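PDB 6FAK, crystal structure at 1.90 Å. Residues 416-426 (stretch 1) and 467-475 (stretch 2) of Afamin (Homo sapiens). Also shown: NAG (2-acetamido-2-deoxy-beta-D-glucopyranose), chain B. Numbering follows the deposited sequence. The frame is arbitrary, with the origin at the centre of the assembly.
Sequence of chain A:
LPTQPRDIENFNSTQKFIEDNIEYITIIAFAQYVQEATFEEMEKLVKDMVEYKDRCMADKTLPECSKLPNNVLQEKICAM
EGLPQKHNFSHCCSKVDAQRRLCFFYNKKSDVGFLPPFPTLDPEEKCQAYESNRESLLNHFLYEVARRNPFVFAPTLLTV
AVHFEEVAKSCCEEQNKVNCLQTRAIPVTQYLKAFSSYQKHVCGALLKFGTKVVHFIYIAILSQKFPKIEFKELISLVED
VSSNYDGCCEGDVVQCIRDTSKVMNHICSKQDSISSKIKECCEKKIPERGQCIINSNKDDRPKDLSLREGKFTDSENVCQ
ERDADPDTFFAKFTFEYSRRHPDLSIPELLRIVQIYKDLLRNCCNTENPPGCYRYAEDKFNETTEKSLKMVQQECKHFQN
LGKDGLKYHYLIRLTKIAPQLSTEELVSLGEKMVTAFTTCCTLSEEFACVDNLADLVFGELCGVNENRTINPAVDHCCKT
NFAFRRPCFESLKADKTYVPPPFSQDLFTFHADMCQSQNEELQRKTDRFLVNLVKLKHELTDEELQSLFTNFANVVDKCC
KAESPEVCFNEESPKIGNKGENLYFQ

Stretch 1 416-426: KIAPQLSTEEL
Stretch 2 467-475: NRTINPAVD

Where helix termini meet through loops, charged and amide side chains often tie the segments together while apolar groups pack beside them, and afamin offers a compact example. The strongest tie is a bidentate salt bridge between E425 and R468. R468 NH1 donates to E425 OE2 at 2.8 Å and R468 NH2 to E425 OE1 at 2.9 Å, both nearly linear, so the carboxylate meets the guanidinium at its edge, near its plane. Both CA-to-CB bonds point toward the opposing stretch; E425 is extended (chi1 t, chi2 t, chi3 16°), and R468 reaches it with chi1 m, chi2 t, chi3 p and chi4 178°.

The second polar node is the amide of N471 (chi1 p, chi2 54°). Its ND2 spends both hydrogens across the interface, one on I417 O at 3.0 Å, the other on Q420 OE1 at 2.8 Å. Q420 adopts chi1 m, chi2 p and chi3 11° to present that oxygen. The other end of the N471 amide serves its own stretch: OD1 accepts from V474 N at 3.0 Å, capping the helix that starts at P472. One side chain thus joins a helix start to the end of another helix.

The backbones carry these anchors as follows. In stretch 1 a helix ends at I417 (-82/-30), and A418 departs from helical geometry at -135/54. A type I turn runs from A418 to L421 through P419 (-68/-14) and Q420 (-75/-18), with L421 N to A418 O at 3.2 Å. L421 (-68/148) and S422 (-59/148) are extended; S422, chi1 p, caps the helix beginning at T423 by accepting from E425 N at its OG, 3.2 Å away. In stretch 2, R468 (-81/155) and T469 (-121/94) are extended, I470 lies at -93/-67 and N471 at -156/165 before the helix. D475 OD1 accepts from I470 N at 2.8 Å, and D475 N donates to N471 O at 2.8 Å. The backbones come nearest at Q420 and I470, whose CA atoms lie 6.3 Å apart.

Apolar packing completes the contact, which buries 351 Å² in total. L421 (chi1 m, chi2 t) starts sideways, but its end comes nearer, placing CD2 3.9 Å from I470 CD1 and 3.6 Å from R468 NH2. I470 has chi1 m and chi2 t. A418 CB lies 4.3 Å from I470 CG2 and 4.2 Å from V474 CG2, with V474 at chi1 t. N467 ND2 is bonded to NAG C1 at 1.4 Å, an N-linked glycan.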

# COMPACT_ATOMS: atom_id res chain seq x y z
N LYS A 416 18.59 11.09 5.27
CA LYS A 416 19.24 12.25 4.63
C LYS A 416 18.32 13.09 3.74
O LYS A 416 18.38 14.36 3.73
CB LYS A 416 20.46 11.80 3.80
CG LYS A 416 21.65 11.33 4.59
CD LYS A 416 22.41 12.47 5.23
CE LYS A 416 23.79 12.04 5.75
NZ LYS A 416 24.88 11.82 4.75
N ILE A 417 17.53 12.40 2.93
CA ILE A 417 16.73 13.03 1.94
C ILE A 417 15.41 13.57 2.50
O ILE A 417 14.88 14.53 1.95
CB ILE A 417 16.47 12.17 0.64
CG1 ILE A 417 15.56 11.02 0.91
CG2 ILE A 417 17.77 11.70 -0.03
CD1 ILE A 417 15.07 10.35 -0.35
N ALA A 418 14.87 12.93 3.53
CA ALA A 418 13.55 13.26 4.14
C ALA A 418 13.62 13.29 5.67
O ALA A 418 12.88 12.57 6.33
CB ALA A 418 12.47 12.27 3.65
N PRO A 419 14.56 14.07 6.21
CA PRO A 419 14.80 14.06 7.66
C PRO A 419 13.63 14.63 8.47
O PRO A 419 13.58 14.37 9.67
CB PRO A 419 16.06 14.90 7.84
CG PRO A 419 16.01 15.86 6.68
CD PRO A 419 15.47 15.03 5.55
N GLN A 420 12.68 15.33 7.81
CA GLN A 420 11.54 15.90 8.47
C GLN A 420 10.50 14.84 8.86
O GLN A 420 9.64 15.11 9.72
CB GLN A 420 10.87 16.97 7.58
CG GLN A 420 11.75 18.20 7.26
CD GLN A 420 12.72 17.98 6.12
OE1 GLN A 420 12.66 16.96 5.37
NE2 GLN A 420 13.55 18.97 5.88
N LEU A 421 10.56 13.66 8.27
CA LEU A 421 9.67 12.55 8.69
C LEU A 421 9.99 12.04 10.08
O LEU A 421 11.10 12.14 10.54
CB LEU A 421 9.75 11.38 7.71
CG LEU A 421 9.30 11.74 6.30
CD1 LEU A 421 9.53 10.60 5.35
CD2 LEU A 421 7.86 12.22 6.24
N SER A 422 8.97 11.58 10.80
CA SER A 422 9.20 10.93 12.07
C SER A 422 10.11 9.69 11.88
O SER A 422 10.12 9.00 10.85
CB SER A 422 7.89 10.49 12.73
OG SER A 422 7.30 9.44 12.00
N THR A 423 10.89 9.44 12.93
CA THR A 423 11.67 8.25 12.99
C THR A 423 10.86 6.98 12.76
O THR A 423 11.33 6.09 12.04
CB THR A 423 12.47 8.20 14.32
OG1 THR A 423 13.41 9.27 14.26
CG2 THR A 423 13.17 6.90 14.48
N GLU A 424 9.66 6.91 13.34
CA GLU A 424 8.83 5.70 13.16
C GLU A 424 8.49 5.49 11.69
O GLU A 424 8.54 4.37 11.19
CB GLU A 424 7.51 5.73 13.96
CG GLU A 424 7.65 5.46 15.45
CD GLU A 424 8.42 4.18 15.73
OE1 GLU A 424 9.56 4.29 16.21
OE2 GLU A 424 7.93 3.09 15.37
N GLU A 425 8.20 6.58 10.99
CA GLU A 425 7.87 6.50 9.57
C GLU A 425 9.08 6.06 8.73
O GLU A 425 8.93 5.24 7.83
CB GLU A 425 7.30 7.84 9.03
CG GLU A 425 7.01 7.75 7.54
CD GLU A 425 6.03 8.78 7.01
OE1 GLU A 425 5.72 9.80 7.68
OE2 GLU A 425 5.58 8.53 5.87
N LEU A 426 10.25 6.63 9.01
CA LEU A 426 11.45 6.36 8.26
C LEU A 426 11.82 4.89 8.43
O LEU A 426 12.22 4.26 7.49
CB LEU A 426 12.63 7.30 8.67
CG LEU A 426 12.48 8.74 8.14
CD1 LEU A 426 13.25 9.80 8.95
CD2 LEU A 426 12.83 8.78 6.65
N ASN A 467 -1.84 15.99 0.29
CA ASN A 467 -0.63 16.34 -0.42
C ASN A 467 0.31 16.74 0.68
O ASN A 467 0.12 17.74 1.30
CB ASN A 467 -0.89 17.48 -1.41
CG ASN A 467 -1.83 17.04 -2.51
OD1 ASN A 467 -1.60 16.00 -3.13
ND2 ASN A 467 -2.90 17.79 -2.73
N ARG A 468 1.31 15.92 0.96
CA ARG A 468 2.13 16.19 2.13
C ARG A 468 3.16 17.25 1.78
O ARG A 468 3.47 17.45 0.60
CB ARG A 468 2.83 14.94 2.57
CG ARG A 468 1.87 13.81 2.86
CD ARG A 468 2.67 12.62 3.29
NE ARG A 468 3.19 12.78 4.64
CZ ARG A 468 3.91 11.85 5.27
NH1 ARG A 468 4.31 10.74 4.63
NH2 ARG A 468 4.27 12.04 6.50
N THR A 469 3.64 17.97 2.78
CA THR A 469 4.65 18.97 2.56
C THR A 469 5.83 18.53 3.45
O THR A 469 5.88 18.87 4.64
CB THR A 469 4.14 20.42 2.91
OG1 THR A 469 3.56 20.41 4.21
CG2 THR A 469 3.08 20.91 1.93
N ILE A 470 6.75 17.79 2.85
CA ILE A 470 7.90 17.28 3.55
C ILE A 470 9.10 18.21 3.42
O ILE A 470 9.54 18.81 4.41
CB ILE A 470 8.16 15.85 3.12
CG1 ILE A 470 6.89 14.99 3.48
CG2 ILE A 470 9.46 15.32 3.76
CD1 ILE A 470 6.87 13.68 2.76
N ASN A 471 9.62 18.33 2.21
CA ASN A 471 10.56 19.36 1.86
C ASN A 471 10.44 19.55 0.36
O ASN A 471 9.84 18.68 -0.33
CB ASN A 471 12.01 19.02 2.34
CG ASN A 471 12.57 17.75 1.71
OD1 ASN A 471 12.60 17.61 0.48
ND2 ASN A 471 13.07 16.82 2.57
N PRO A 472 11.00 20.67 -0.19
CA PRO A 472 10.66 20.97 -1.56
C PRO A 472 11.09 19.90 -2.56
O PRO A 472 10.33 19.61 -3.48
CB PRO A 472 11.32 22.35 -1.82
CG PRO A 472 11.55 22.94 -0.46
CD PRO A 472 11.72 21.78 0.49
N ALA A 473 12.25 19.28 -2.36
CA ALA A 473 12.76 18.27 -3.31
C ALA A 473 11.90 16.98 -3.28
O ALA A 473 11.50 16.46 -4.31
CB ALA A 473 14.24 17.95 -3.01
N VAL A 474 11.56 16.52 -2.09
CA VAL A 474 10.66 15.36 -1.92
C VAL A 474 9.26 15.66 -2.50
O VAL A 474 8.67 14.79 -3.21
CB VAL A 474 10.53 14.95 -0.43
CG1 VAL A 474 9.41 13.94 -0.25
CG2 VAL A 474 11.82 14.36 0.09
N ASP A 475 8.73 16.86 -2.20
CA ASP A 475 7.38 17.26 -2.65
C ASP A 475 7.33 17.30 -4.18
O ASP A 475 6.35 16.83 -4.78
CB ASP A 475 6.95 18.60 -2.09
CG ASP A 475 6.81 18.60 -0.56
OD1 ASP A 475 6.94 17.51 0.08
OD2 ASP A 475 6.62 19.71 -0.02
C1 NAG B . -3.90 17.47 -3.73
C2 NAG B . -5.14 18.32 -3.48
C3 NAG B . -6.20 18.04 -4.53
C4 NAG B . -5.61 18.22 -5.92
C5 NAG B . -4.32 17.42 -6.08
C6 NAG B . -3.66 17.70 -7.44
C7 NAG B . -6.13 19.05 -1.34
C8 NAG B . -6.10 20.46 -1.88
N2 NAG B . -5.66 18.08 -2.14
O3 NAG B . -7.32 18.92 -4.35
O4 NAG B . -6.57 17.82 -6.91
O5 NAG B . -3.39 17.75 -5.04
O6 NAG B . -3.29 19.08 -7.53
O7 NAG B . -6.55 18.81 -0.23